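Local structure of CRISPR-associated endonuclease Cas9 (Campylobacter jejuni subsp. jejuni serotype O:2, 5X2H) at residues A154-N158 / Y197-A202; Y108-F112 / V168-K174; K438-P442 / L473-K478. The protein uses a guide RNA to recognise matching foreign DNA and cuts its two strands with separate RuvC-like and HNH nuclease domains. All blocks are in the same frame, centred on the assembly; numbering follows the deposited sequence.

Contacts 1 and 2 are neighbours in the same helical region, their centres about 16 Å apart. They meet where helix 150-162 and the loop at Ile-201 touch helix 168-175: Asn-158 OD1 probably hydrogen-bonds Tyr-171 OH, and Ile-201 packs on Val-168. Contact 1 is the buried one, with a side-chain amide holding the carbonyls of a turn. Contact 2 is partly buried and has no hydrogen bond between its segments; it relies on aromatic and apolar packing. Each also sends a tyrosine to nucleic acid. Contact 3 lies on the opposite side of the chain's centre, beside the RuvC sheet, and pairs a surface salt bridge with a small apolar patch.

Contact 1 of 3, residues A154-N158 / Y197-A202; sequences AIKQN and YERCIA. With nucleotides of chain C.
Asn-158, on helix 150-162, reaches across to the loop 197-202 and holds it by two backbone carbonyls. Its CB lies 3.8 Å from Cys-200 O and beside Ile-201 CG1. With CG beside the backbone N and anti to the carbonyl carbon (chi1 -80°), the amide is directed into the turn. There ND2 gives both of its hydrogens: one to Cys-200 O at 2.6 Å, a fairly straight bond with an N-H...O angle of 162°, the other to Glu-198 O at 2.9 Å, more bent at 141°. The Cys-200 oxygen lies in the amide plane, although ND2 itself stands above the plane of that carbonyl; the Glu-198 oxygen is tilted from the amide plane. The other tip atom, OD1, is bonded by Tyr-171 OH, so both ends of the amide are engaged and its rotation is fixed.

One helical turn earlier, Ala-154 presses its CB to 3.1 Å from Tyr-197 O, and Ile-155 CG2 rests 4.0 Å from Cys-200 CB. A water bridges Ile-155 O and Ala-202 N, accepting from the latter. At the far end of the loop Tyr-197 turns its ring to the target DNA: C4' of DA12 of chain C lies over one face, and Tyr-197 OH donates to O2 of DC11 of chain C, modelled at 2.5 Å, a value too short to trust closely.

Cytosine O2 faces the minor groove, so the contact probably discriminates little between sequences. The arrangement is a type I beta turn, Tyr-197 to Cys-200, secured by a helix asparagine within the helical recognition lobe of Cas9.

Contact 2 of 3, residues Y108-F112 / V168-K174; sequences YELRF and VGEYLYK. With nucleotides of chain B.
Tyr-173 lies flat against the backbone of the helix segment 108-112, packed along its ring by Tyr-108, Glu-109 and Phe-112; this is the tight part of the contact. Its CB approaches Tyr-108 O to 3.4 Å, and CA of Glu-109 sits over one face of the Tyr-173 ring, 4.0 Å from the centroid, a CH-pi contact. Having CG anti to the backbone N (chi1 172°) lays the ring along the partner helix. Phe-112 adds its CB, 3.6 Å from Tyr-173 CD2; the two rings are nearly parallel, at 21°, but slid so far apart that they barely overlap. On the other flank Gly-169 has no side chain to collide with Arg-111 CB, which lies 4.2 Å from Gly-169 CA. The guanidinium makes no hydrogen bond across the contact; its NE forms a salt bridge with Glu-209 on helix 203-219.

The short segments of helices 107-113 and 168-175 run more antiparallel than parallel, at 129°, with their axes 8.0 Å apart, a close helix pair with a glycine at one of its near points, in the alpha-helical recognition lobe that holds the guide RNA. Tyr-108 carries that role outward: Tyr-108 OH donates to OP1 of A44 of chain B at 2.6 Å, while O3' of U43 of chain B meets the ring edge in its plane. Leu-172 CD1 packs against CE1 of the same ring.

On the solvent side the contact is smaller in extent, for the exposed Lys-174 touches one ring with the end of its chain. It runs extended and crosses Phe-112 at about a right angle, bringing CE to 3.4 Å from the Phe-112 CE1. Its NZ is bound within its own helix to the anti lone pair of Glu-170 OE2, a salt bridge that keeps the ammonium beside the phenylalanine, near Phe-112 CE1.

Contact 3 of 3, residues K438-P442 / L473-K478; sequences KDFLP and LKKYGK
Asp-439 and Lys-478 meet at the exposed end of this contact, while Leu-473 supplies its apolar middle. Walking from the start of 438-442, Lys-438 ties its backbone to Tyr-505 and Asp-507 rather than to 473-478. Asp-439 follows, and its OD1 takes a hydrogen bond from Lys-478 NZ as part of a salt bridge. The modelled separation of these two atoms, 2.4 Å, is implausibly short, so the exact length is doubtful. The lysine is extended as far as CE and bends only at its last torsion (chi4 -62°), which swings NZ onto the carboxylate; Asp-507 is a second, long and weak ionic partner. The main chain of Asp-439 also touches the helix, its O lying 3.5 Å from Leu-473 CD1.

Next, Phe-440 and Leu-473 pass each other pointing opposite ways, with Phe-440 CD1 3.9 Å from Leu-473 CB. The ring edge is turned to the helix backbone, for Lys-474 N lies in the ring plane, 3.8 Å from Phe-440 CE1. Leu-441 packs on Tyr-465, Leu-469 and helix 493-505, and its backbone N is held by Asn-470. Pro-442 leads on, its carbonyl taken by Tyr-501.

Gly-477, at positive phi (87°), ends helix 456-476 and redirects the chain to strand 481-485, an inner strand of the RuvC sheet, beside strand 10-15, that ends at Glu-485, a predicted magnesium ligand. The loop 438-442 is thus laid between helices 456-476 and 493-505, beside that RNase H-like sheet.

Contact 1 of 3, residues A154-N158 / Y197-A202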
loop_
_atom_site.group_PDB
_atom_site.type_symbol
_atom_site.label_atom_id
_atom_site.label_comp_id
_atom_site.label_asym_id
_atom_site.label_seq_id
_atom_site.Cartn_x
_atom_site.Cartn_y
_atom_site.Cartn_z
ATOM N N ALA A 154 -15.743 -7.861 23.080
ATOM C CA ALA A 154 -17.186 -8.015 22.927
ATOM C C ALA A 154 -17.581 -9.470 22.708
ATOM O O ALA A 154 -18.615 -9.915 23.221
ATOM C CB ALA A 154 -17.681 -7.145 21.777
ATOM N N ILE A 155 -16.788 -10.225 21.942
ATOM C CA ILE A 155 -17.138 -11.625 21.708
ATOM C C ILE A 155 -17.043 -12.423 23.001
ATOM O O ILE A 155 -17.795 -13.385 23.198
ATOM C CB ILE A 155 -16.261 -12.244 20.601
ATOM C CG1 ILE A 155 -14.800 -12.332 21.041
ATOM C CG2 ILE A 155 -16.381 -11.454 19.307
ATOM C CD1 ILE A 155 -13.943 -13.166 20.117
ATOM N N LYS A 156 -16.135 -12.041 23.906
ATOM C CA LYS A 156 -16.027 -12.724 25.190
ATOM C C LYS A 156 -17.167 -12.333 26.121
ATOM O O LYS A 156 -17.723 -13.190 26.817
ATOM C CB LYS A 156 -14.677 -12.415 25.840
ATOM N N GLN A 157 -17.523 -11.046 26.149
ATOM C CA GLN A 157 -18.655 -10.611 26.960
ATOM C C GLN A 157 -19.955 -11.229 26.462
ATOM O O GLN A 157 -20.806 -11.635 27.261
ATOM C CB GLN A 157 -18.748 -9.085 26.958
ATOM N N ASN A 158 -20.125 -11.315 25.140
ATOM C CA ASN A 158 -21.315 -11.957 24.592
ATOM C C ASN A 158 -21.300 -13.462 24.821
ATOM O O ASN A 158 -22.364 -14.074 24.973
ATOM C CB ASN A 158 -21.439 -11.652 23.100
ATOM C CG ASN A 158 -22.014 -10.279 22.834
ATOM O OD1 ASN A 158 -22.887 -9.812 23.564
ATOM N ND2 ASN A 158 -21.527 -9.621 21.787
ATOM N N TYR A 197 -18.935 -1.949 18.867
ATOM C CA TYR A 197 -18.816 -3.355 18.498
ATOM C C TYR A 197 -19.447 -4.272 19.538
ATOM O O TYR A 197 -19.075 -5.445 19.632
ATOM C CB TYR A 197 -17.346 -3.724 18.291
ATOM C CG TYR A 197 -16.665 -2.940 17.195
ATOM C CD1 TYR A 197 -16.788 -3.321 15.867
ATOM C CD2 TYR A 197 -15.899 -1.819 17.487
ATOM C CE1 TYR A 197 -16.171 -2.609 14.859
ATOM C CE2 TYR A 197 -15.278 -1.101 16.487
ATOM C CZ TYR A 197 -15.415 -1.502 15.175
ATOM O OH TYR A 197 -14.798 -0.793 14.171
ATOM N N GLU A 198 -20.416 -3.764 20.304
ATOM C CA GLU A 198 -20.882 -4.460 21.501
ATOM C C GLU A 198 -21.565 -5.784 21.176
ATOM O O GLU A 198 -21.532 -6.712 21.992
ATOM C CB GLU A 198 -21.830 -3.543 22.279
ATOM C CG GLU A 198 -22.210 -4.025 23.667
ATOM C CD GLU A 198 -23.105 -3.032 24.388
ATOM O OE1 GLU A 198 -23.427 -1.983 23.788
ATOM O OE2 GLU A 198 -23.485 -3.294 25.549
ATOM N N ARG A 199 -22.185 -5.897 20.005
ATOM C CA ARG A 199 -22.977 -7.069 19.656
ATOM C C ARG A 199 -22.179 -8.140 18.916
ATOM O O ARG A 199 -22.768 -9.133 18.476
ATOM C CB ARG A 199 -24.182 -6.649 18.810
ATOM C CG ARG A 199 -25.040 -5.557 19.435
ATOM C CD ARG A 199 -25.993 -6.118 20.482
ATOM N NE ARG A 199 -26.965 -5.115 20.908
ATOM C CZ ARG A 199 -26.838 -4.359 21.994
ATOM N NH1 ARG A 199 -27.774 -3.468 22.293
ATOM N NH2 ARG A 199 -25.782 -4.499 22.785
ATOM N N CYS A 200 -20.864 -7.970 18.775
ATOM C CA CYS A 200 -20.060 -8.935 18.033
ATOM C C CYS A 200 -20.077 -10.300 18.711
ATOM O O CYS A 200 -19.835 -10.414 19.916
ATOM C CB CYS A 200 -18.626 -8.430 17.898
ATOM S SG CYS A 200 -18.423 -7.107 16.692
ATOM N N ILE A 201 -20.368 -11.337 17.928
ATOM C CA ILE A 201 -20.452 -12.710 18.413
ATOM C C ILE A 201 -19.601 -13.598 17.516
ATOM O O ILE A 201 -19.635 -13.466 16.288
ATOM C CB ILE A 201 -21.913 -13.208 18.451
ATOM C CG1 ILE A 201 -22.739 -12.351 19.411
ATOM C CG2 ILE A 201 -21.975 -14.677 18.851
ATOM C CD1 ILE A 201 -24.186 -12.769 19.512
ATOM N N ALA A 202 -18.840 -14.502 18.134
ATOM C CA ALA A 202 -17.937 -15.370 17.387
ATOM C C ALA A 202 -18.701 -16.219 16.378
ATOM O O ALA A 202 -19.794 -16.721 16.657
ATOM C CB ALA A 202 -17.153 -16.272 18.341
ATOM P P DC C 11 -10.425 5.264 11.450
ATOM O OP1 DC C 11 -9.874 6.121 12.518
ATOM O OP2 DC C 11 -9.580 4.886 10.297
ATOM O "O5'" DC C 11 -10.972 3.913 12.112
ATOM C "C5'" DC C 11 -11.882 3.975 13.202
ATOM C "C4'" DC C 11 -12.195 2.586 13.725
ATOM O "O4'" DC C 11 -12.908 1.833 12.712
ATOM C "C3'" DC C 11 -10.971 1.744 14.109
ATOM O "O3'" DC C 11 -11.163 1.185 15.404
ATOM C "C2'" DC C 11 -10.913 0.665 13.021
ATOM C "C1'" DC C 11 -12.380 0.530 12.651
ATOM N N1 DC C 11 -12.618 -0.019 11.280
ATOM C C2 DC C 11 -13.357 -1.198 11.129
ATOM O O2 DC C 11 -13.793 -1.769 12.135
ATOM N N3 DC C 11 -13.574 -1.684 9.882
ATOM C C4 DC C 11 -13.086 -1.041 8.819
ATOM N N4 DC C 11 -13.323 -1.562 7.608
ATOM C C5 DC C 11 -12.335 0.168 8.951
ATOM C C6 DC C 11 -12.124 0.637 10.188
ATOM P P DA C 12 -10.007 0.311 16.098
ATOM O OP1 DA C 12 -10.139 0.477 17.561
ATOM O OP2 DA C 12 -8.722 0.620 15.434
ATOM O "O5'" DA C 12 -10.399 -1.188 15.721
ATOM C "C5'" DA C 12 -11.690 -1.670 16.039
ATOM C "C4'" DA C 12 -11.776 -3.162 15.798
ATOM O "O4'" DA C 12 -12.037 -3.416 14.395
ATOM C "C3'" DA C 12 -10.510 -3.945 16.144
ATOM O "O3'" DA C 12 -10.866 -5.131 16.832
ATOM C "C2'" DA C 12 -9.896 -4.245 14.775
ATOM C "C1'" DA C 12 -11.145 -4.399 13.927
ATOM N N9 DA C 12 -10.935 -4.189 12.497
ATOM C C8 DA C 12 -10.560 -3.029 11.876
ATOM N N7 DA C 12 -10.467 -3.134 10.570
ATOM C C5 DA C 12 -10.807 -4.456 10.318
ATOM C C6 DA C 12 -10.896 -5.207 9.127
ATOM N N6 DA C 12 -10.639 -4.704 7.915
ATOM N N1 DA C 12 -11.266 -6.504 9.231
ATOM C C2 DA C 12 -11.523 -7.007 10.444
ATOM N N3 DA C 12 -11.467 -6.404 11.629
ATOM C C4 DA C 12 -11.102 -5.117 11.495
HETATM O O HOH W 1 -18.519 -14.964 21.129
#

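Contact 2 of 3, residues Y108-F112 / V168-K174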
loop_
_atom_site.group_PDB
_atom_site.type_symbol
_atom_site.label_atom_id
_atom_site.label_comp_id
_atom_site.label_asym_id
_atom_site.label_seq_id
_atom_site.Cartn_x
_atom_site.Cartn_y
_atom_site.Cartn_z
ATOM N N TYR A 108 -35.154 -12.674 13.477
ATOM C CA TYR A 108 -34.877 -12.967 14.880
ATOM C C TYR A 108 -36.033 -13.719 15.524
ATOM O O TYR A 108 -35.814 -14.605 16.356
ATOM C CB TYR A 108 -34.580 -11.673 15.636
ATOM C CG TYR A 108 -33.400 -10.919 15.073
ATOM C CD1 TYR A 108 -32.100 -11.317 15.359
ATOM C CD2 TYR A 108 -33.582 -9.817 14.251
ATOM C CE1 TYR A 108 -31.014 -10.639 14.839
ATOM C CE2 TYR A 108 -32.500 -9.130 13.727
ATOM C CZ TYR A 108 -31.220 -9.544 14.026
ATOM O OH TYR A 108 -30.145 -8.858 13.505
ATOM N N GLU A 109 -37.270 -13.386 15.149
ATOM C CA GLU A 109 -38.408 -14.148 15.651
ATOM C C GLU A 109 -38.500 -15.506 14.969
ATOM O O GLU A 109 -38.830 -16.510 15.613
ATOM C CB GLU A 109 -39.706 -13.365 15.458
ATOM C CG GLU A 109 -40.941 -14.128 15.922
ATOM C CD GLU A 109 -42.164 -13.247 16.073
ATOM O OE1 GLU A 109 -42.152 -12.113 15.551
ATOM O OE2 GLU A 109 -43.135 -13.690 16.722
ATOM N N LEU A 110 -38.212 -15.557 13.666
ATOM C CA LEU A 110 -38.220 -16.833 12.959
ATOM C C LEU A 110 -37.179 -17.784 13.533
ATOM O O LEU A 110 -37.423 -18.993 13.641
ATOM C CB LEU A 110 -37.977 -16.612 11.466
ATOM C CG LEU A 110 -39.079 -15.913 10.671
ATOM C CD1 LEU A 110 -38.713 -15.886 9.198
ATOM C CD2 LEU A 110 -40.420 -16.599 10.883
ATOM N N ARG A 111 -36.013 -17.256 13.915
ATOM C CA ARG A 111 -34.963 -18.093 14.481
ATOM C C ARG A 111 -35.294 -18.560 15.892
ATOM O O ARG A 111 -34.738 -19.569 16.340
ATOM C CB ARG A 111 -33.629 -17.343 14.466
ATOM C CG ARG A 111 -32.982 -17.284 13.088
ATOM C CD ARG A 111 -31.989 -16.138 12.969
ATOM N NE ARG A 111 -30.853 -16.284 13.873
ATOM C CZ ARG A 111 -29.870 -15.396 13.982
ATOM N NH1 ARG A 111 -29.886 -14.294 13.242
ATOM N NH2 ARG A 111 -28.873 -15.607 14.831
ATOM N N PHE A 112 -36.181 -17.857 16.602
ATOM C CA PHE A 112 -36.642 -18.361 17.891
ATOM C C PHE A 112 -37.703 -19.440 17.717
ATOM O O PHE A 112 -37.688 -20.446 18.435
ATOM C CB PHE A 112 -37.182 -17.219 18.756
ATOM C CG PHE A 112 -37.838 -17.690 20.024
ATOM C CD1 PHE A 112 -37.090 -18.284 21.027
ATOM C CD2 PHE A 112 -39.205 -17.546 20.211
ATOM C CE1 PHE A 112 -37.691 -18.729 22.192
ATOM C CE2 PHE A 112 -39.812 -17.987 21.377
ATOM C CZ PHE A 112 -39.053 -18.578 22.369
ATOM N N VAL A 168 -27.833 -18.197 19.374
ATOM C CA VAL A 168 -27.627 -16.764 19.196
ATOM C C VAL A 168 -28.940 -16.083 18.832
ATOM O O VAL A 168 -29.239 -14.981 19.309
ATOM C CB VAL A 168 -26.544 -16.514 18.130
ATOM C CG1 VAL A 168 -26.486 -15.040 17.757
ATOM C CG2 VAL A 168 -25.190 -17.003 18.621
ATOM N N GLY A 169 -29.749 -16.738 17.997
ATOM C CA GLY A 169 -31.016 -16.151 17.590
ATOM C C GLY A 169 -31.929 -15.854 18.764
ATOM O O GLY A 169 -32.483 -14.758 18.873
ATOM N N GLU A 170 -32.097 -16.829 19.661
ATOM C CA GLU A 170 -32.922 -16.606 20.846
ATOM C C GLU A 170 -32.343 -15.498 21.717
ATOM O O GLU A 170 -33.085 -14.676 22.268
ATOM C CB GLU A 170 -33.053 -17.900 21.650
ATOM C CG GLU A 170 -33.835 -17.742 22.945
ATOM C CD GLU A 170 -33.791 -18.982 23.815
ATOM O OE1 GLU A 170 -32.986 -19.890 23.523
ATOM O OE2 GLU A 170 -34.563 -19.049 24.796
ATOM N N TYR A 171 -31.016 -15.462 21.850
ATOM C CA TYR A 171 -30.368 -14.439 22.664
ATOM C C TYR A 171 -30.660 -13.041 22.129
ATOM O O TYR A 171 -31.079 -12.152 22.878
ATOM C CB TYR A 171 -28.865 -14.707 22.713
ATOM C CG TYR A 171 -28.018 -13.579 23.261
ATOM C CD1 TYR A 171 -28.171 -13.135 24.569
ATOM C CD2 TYR A 171 -27.041 -12.980 22.476
ATOM C CE1 TYR A 171 -27.386 -12.111 25.073
ATOM C CE2 TYR A 171 -26.251 -11.960 22.970
ATOM C CZ TYR A 171 -26.426 -11.529 24.267
ATOM O OH TYR A 171 -25.637 -10.514 24.752
ATOM N N LEU A 172 -30.457 -12.832 20.828
ATOM C CA LEU A 172 -30.716 -11.517 20.249
ATOM C C LEU A 172 -32.207 -11.197 20.246
ATOM O O LEU A 172 -32.599 -10.041 20.441
ATOM C CB LEU A 172 -30.151 -11.447 18.831
ATOM C CG LEU A 172 -28.630 -11.572 18.710
ATOM C CD1 LEU A 172 -28.195 -11.525 17.249
ATOM C CD2 LEU A 172 -27.939 -10.481 19.519
ATOM N N TYR A 173 -33.051 -12.207 20.029
ATOM C CA TYR A 173 -34.485 -11.959 19.937
ATOM C C TYR A 173 -35.076 -11.590 21.291
ATOM O O TYR A 173 -36.001 -10.772 21.369
ATOM C CB TYR A 173 -35.191 -13.184 19.357
ATOM C CG TYR A 173 -36.698 -13.107 19.403
ATOM C CD1 TYR A 173 -37.392 -12.228 18.583
ATOM C CD2 TYR A 173 -37.428 -13.917 20.264
ATOM C CE1 TYR A 173 -38.770 -12.152 18.623
ATOM C CE2 TYR A 173 -38.810 -13.850 20.310
ATOM C CZ TYR A 173 -39.474 -12.966 19.485
ATOM O OH TYR A 173 -40.846 -12.891 19.519
ATOM N N LYS A 174 -34.557 -12.174 22.369
ATOM C CA LYS A 174 -35.130 -11.963 23.692
ATOM C C LYS A 174 -34.454 -10.847 24.471
ATOM O O LYS A 174 -35.095 -10.231 25.331
ATOM C CB LYS A 174 -35.064 -13.258 24.504
ATOM C CG LYS A 174 -36.054 -14.315 24.061
ATOM C CD LYS A 174 -35.990 -15.529 24.968
ATOM C CE LYS A 174 -37.165 -16.459 24.732
ATOM N NZ LYS A 174 -37.020 -17.726 25.495
ATOM P P A B 44 -31.562 -6.907 10.708
ATOM O OP1 A B 44 -30.711 -8.046 11.128
ATOM O OP2 A B 44 -30.934 -5.583 10.474
ATOM O "O5'" A B 44 -32.321 -7.322 9.372
ATOM C "C5'" A B 44 -33.157 -8.469 9.337
ATOM C "C4'" A B 44 -34.003 -8.493 8.088
ATOM O "O4'" A B 44 -34.860 -7.323 8.042
ATOM C "C3'" A B 44 -33.238 -8.448 6.778
ATOM O "O3'" A B 44 -32.758 -9.723 6.402
ATOM C "C2'" A B 44 -34.259 -7.870 5.805
ATOM O "O2'" A B 44 -35.147 -8.880 5.351
ATOM C "C1'" A B 44 -35.038 -6.908 6.704
ATOM N N9 A B 44 -34.589 -5.506 6.574
ATOM C C8 A B 44 -33.778 -4.795 7.422
ATOM N N7 A B 44 -33.567 -3.555 7.042
ATOM C C5 A B 44 -34.296 -3.439 5.866
ATOM C C6 A B 44 -34.495 -2.369 4.972
ATOM N N6 A B 44 -33.952 -1.158 5.127
ATOM N N1 A B 44 -35.279 -2.584 3.894
ATOM C C2 A B 44 -35.828 -3.795 3.736
ATOM N N3 A B 44 -35.720 -4.876 4.506
ATOM C C4 A B 44 -34.932 -4.632 5.568
ATOM P P U B 43 -31.707 -2.723 14.505
ATOM O OP1 U B 43 -30.760 -3.617 15.218
ATOM O OP2 U B 43 -31.184 -1.634 13.645
ATOM O "O5'" U B 43 -32.654 -3.623 13.599
ATOM C "C5'" U B 43 -33.386 -4.697 14.165
ATOM C "C4'" U B 43 -34.254 -5.365 13.134
ATOM O "O4'" U B 43 -35.385 -4.514 12.800
ATOM C "C3'" U B 43 -33.601 -5.635 11.788
ATOM O "O3'" U B 43 -32.742 -6.763 11.795
ATOM C "C2'" U B 43 -34.809 -5.779 10.875
ATOM O "O2'" U B 43 -35.432 -7.040 11.073
ATOM C "C1'" U B 43 -35.732 -4.699 11.441
ATOM N N1 U B 43 -35.573 -3.412 10.724
ATOM C C2 U B 43 -36.177 -3.303 9.487
ATOM O O2 U B 43 -36.825 -4.207 8.982
ATOM N N3 U B 43 -36.000 -2.096 8.862
ATOM C C4 U B 43 -35.291 -1.012 9.334
ATOM O O4 U B 43 -35.226 0.011 8.650
ATOM C C5 U B 43 -34.692 -1.206 10.619
ATOM C C6 U B 43 -34.848 -2.373 11.252
#

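Contact 3 of 3, residues K438-P442 / L473-K478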
loop_
_atom_site.group_PDB
_atom_site.type_symbol
_atom_site.label_atom_id
_atom_site.label_comp_id
_atom_site.label_asym_id
_atom_site.label_seq_id
_atom_site.Cartn_x
_atom_site.Cartn_y
_atom_site.Cartn_z
ATOM N N LYS A 438 27.431 1.136 -15.682
ATOM C CA LYS A 438 26.882 1.833 -16.835
ATOM C C LYS A 438 27.221 3.318 -16.793
ATOM O O LYS A 438 27.596 3.868 -15.754
ATOM C CB LYS A 438 25.361 1.649 -16.905
ATOM C CG LYS A 438 24.919 0.212 -17.114
ATOM C CD LYS A 438 25.375 -0.305 -18.467
ATOM C CE LYS A 438 25.005 -1.767 -18.661
ATOM N NZ LYS A 438 25.412 -2.255 -20.009
ATOM N N ASP A 439 27.084 3.964 -17.955
ATOM C CA ASP A 439 27.264 5.412 -18.027
ATOM C C ASP A 439 26.161 6.137 -17.267
ATOM O O ASP A 439 26.425 7.086 -16.520
ATOM C CB ASP A 439 27.294 5.870 -19.486
ATOM C CG ASP A 439 28.492 5.335 -20.242
ATOM O OD1 ASP A 439 29.516 5.031 -19.596
ATOM O OD2 ASP A 439 28.410 5.225 -21.484
ATOM N N PHE A 440 24.916 5.710 -17.456
ATOM C CA PHE A 440 23.775 6.258 -16.744
ATOM C C PHE A 440 23.287 5.255 -15.708
ATOM O O PHE A 440 23.455 4.042 -15.868
ATOM C CB PHE A 440 22.634 6.604 -17.706
ATOM C CG PHE A 440 23.019 7.585 -18.774
ATOM C CD1 PHE A 440 23.009 8.947 -18.519
ATOM C CD2 PHE A 440 23.384 7.148 -20.037
ATOM C CE1 PHE A 440 23.360 9.853 -19.501
ATOM C CE2 PHE A 440 23.735 8.049 -21.024
ATOM C CZ PHE A 440 23.723 9.405 -20.755
ATOM N N LEU A 441 22.686 5.768 -14.647
ATOM C CA LEU A 441 22.167 4.897 -13.604
ATOM C C LEU A 441 20.945 4.156 -14.134
ATOM O O LEU A 441 19.978 4.802 -14.558
ATOM C CB LEU A 441 21.816 5.706 -12.360
ATOM C CG LEU A 441 21.565 4.898 -11.084
ATOM C CD1 LEU A 441 22.796 4.080 -10.723
ATOM C CD2 LEU A 441 21.173 5.813 -9.934
ATOM N N PRO A 442 20.950 2.828 -14.150
ATOM C CA PRO A 442 19.798 2.089 -14.677
ATOM C C PRO A 442 18.623 2.152 -13.714
ATOM O O PRO A 442 18.736 2.596 -12.570
ATOM C CB PRO A 442 20.329 0.662 -14.817
ATOM C CG PRO A 442 21.373 0.564 -13.755
ATOM C CD PRO A 442 22.022 1.925 -13.697
ATOM N N LEU A 473 24.025 13.852 -15.884
ATOM C CA LEU A 473 25.023 13.105 -16.641
ATOM C C LEU A 473 24.910 13.393 -18.133
ATOM O O LEU A 473 25.925 13.510 -18.829
ATOM C CB LEU A 473 24.875 11.608 -16.366
ATOM C CG LEU A 473 25.192 11.141 -14.944
ATOM C CD1 LEU A 473 24.870 9.661 -14.775
ATOM C CD2 LEU A 473 26.649 11.416 -14.601
ATOM N N LYS A 474 23.682 13.519 -18.641
ATOM C CA LYS A 474 23.505 13.841 -20.051
ATOM C C LYS A 474 23.964 15.260 -20.362
ATOM O O LYS A 474 24.445 15.526 -21.470
ATOM C CB LYS A 474 22.040 13.661 -20.459
ATOM C CG LYS A 474 21.835 13.546 -21.964
ATOM C CD LYS A 474 20.741 14.478 -22.466
ATOM C CE LYS A 474 19.357 14.002 -22.055
ATOM N NZ LYS A 474 18.969 12.734 -22.736
ATOM N N LYS A 475 23.840 16.178 -19.400
ATOM C CA LYS A 475 24.152 17.579 -19.665
ATOM C C LYS A 475 25.648 17.861 -19.563
ATOM O O LYS A 475 26.185 18.646 -20.353
ATOM C CB LYS A 475 23.373 18.478 -18.701
ATOM C CG LYS A 475 23.381 19.961 -19.060
ATOM C CD LYS A 475 22.633 20.779 -18.009
ATOM C CE LYS A 475 22.627 22.272 -18.325
ATOM N NZ LYS A 475 21.567 22.650 -19.301
ATOM N N TYR A 476 26.342 17.232 -18.610
ATOM C CA TYR A 476 27.737 17.552 -18.342
ATOM C C TYR A 476 28.701 16.385 -18.503
ATOM O O TYR A 476 29.916 16.609 -18.453
ATOM C CB TYR A 476 27.894 18.120 -16.921
ATOM C CG TYR A 476 27.040 19.333 -16.639
ATOM C CD1 TYR A 476 27.381 20.582 -17.143
ATOM C CD2 TYR A 476 25.896 19.234 -15.857
ATOM C CE1 TYR A 476 26.602 21.696 -16.883
ATOM C CE2 TYR A 476 25.113 20.341 -15.591
ATOM C CZ TYR A 476 25.471 21.570 -16.107
ATOM O OH TYR A 476 24.691 22.672 -15.843
ATOM N N GLY A 477 28.217 15.162 -18.684
ATOM C CA GLY A 477 29.103 14.023 -18.838
ATOM C C GLY A 477 29.502 13.403 -17.515
ATOM O O GLY A 477 28.998 13.748 -16.443
ATOM N N LYS A 478 30.447 12.464 -17.604
ATOM C CA LYS A 478 30.864 11.694 -16.439
ATOM C C LYS A 478 31.461 12.594 -15.361
ATOM O O LYS A 478 31.995 13.672 -15.637
ATOM C CB LYS A 478 31.883 10.625 -16.837
ATOM C CG LYS A 478 31.318 9.452 -17.621
ATOM C CD LYS A 478 32.397 8.402 -17.853
ATOM C CE LYS A 478 31.905 7.268 -18.736
ATOM N NZ LYS A 478 30.770 6.526 -18.124
#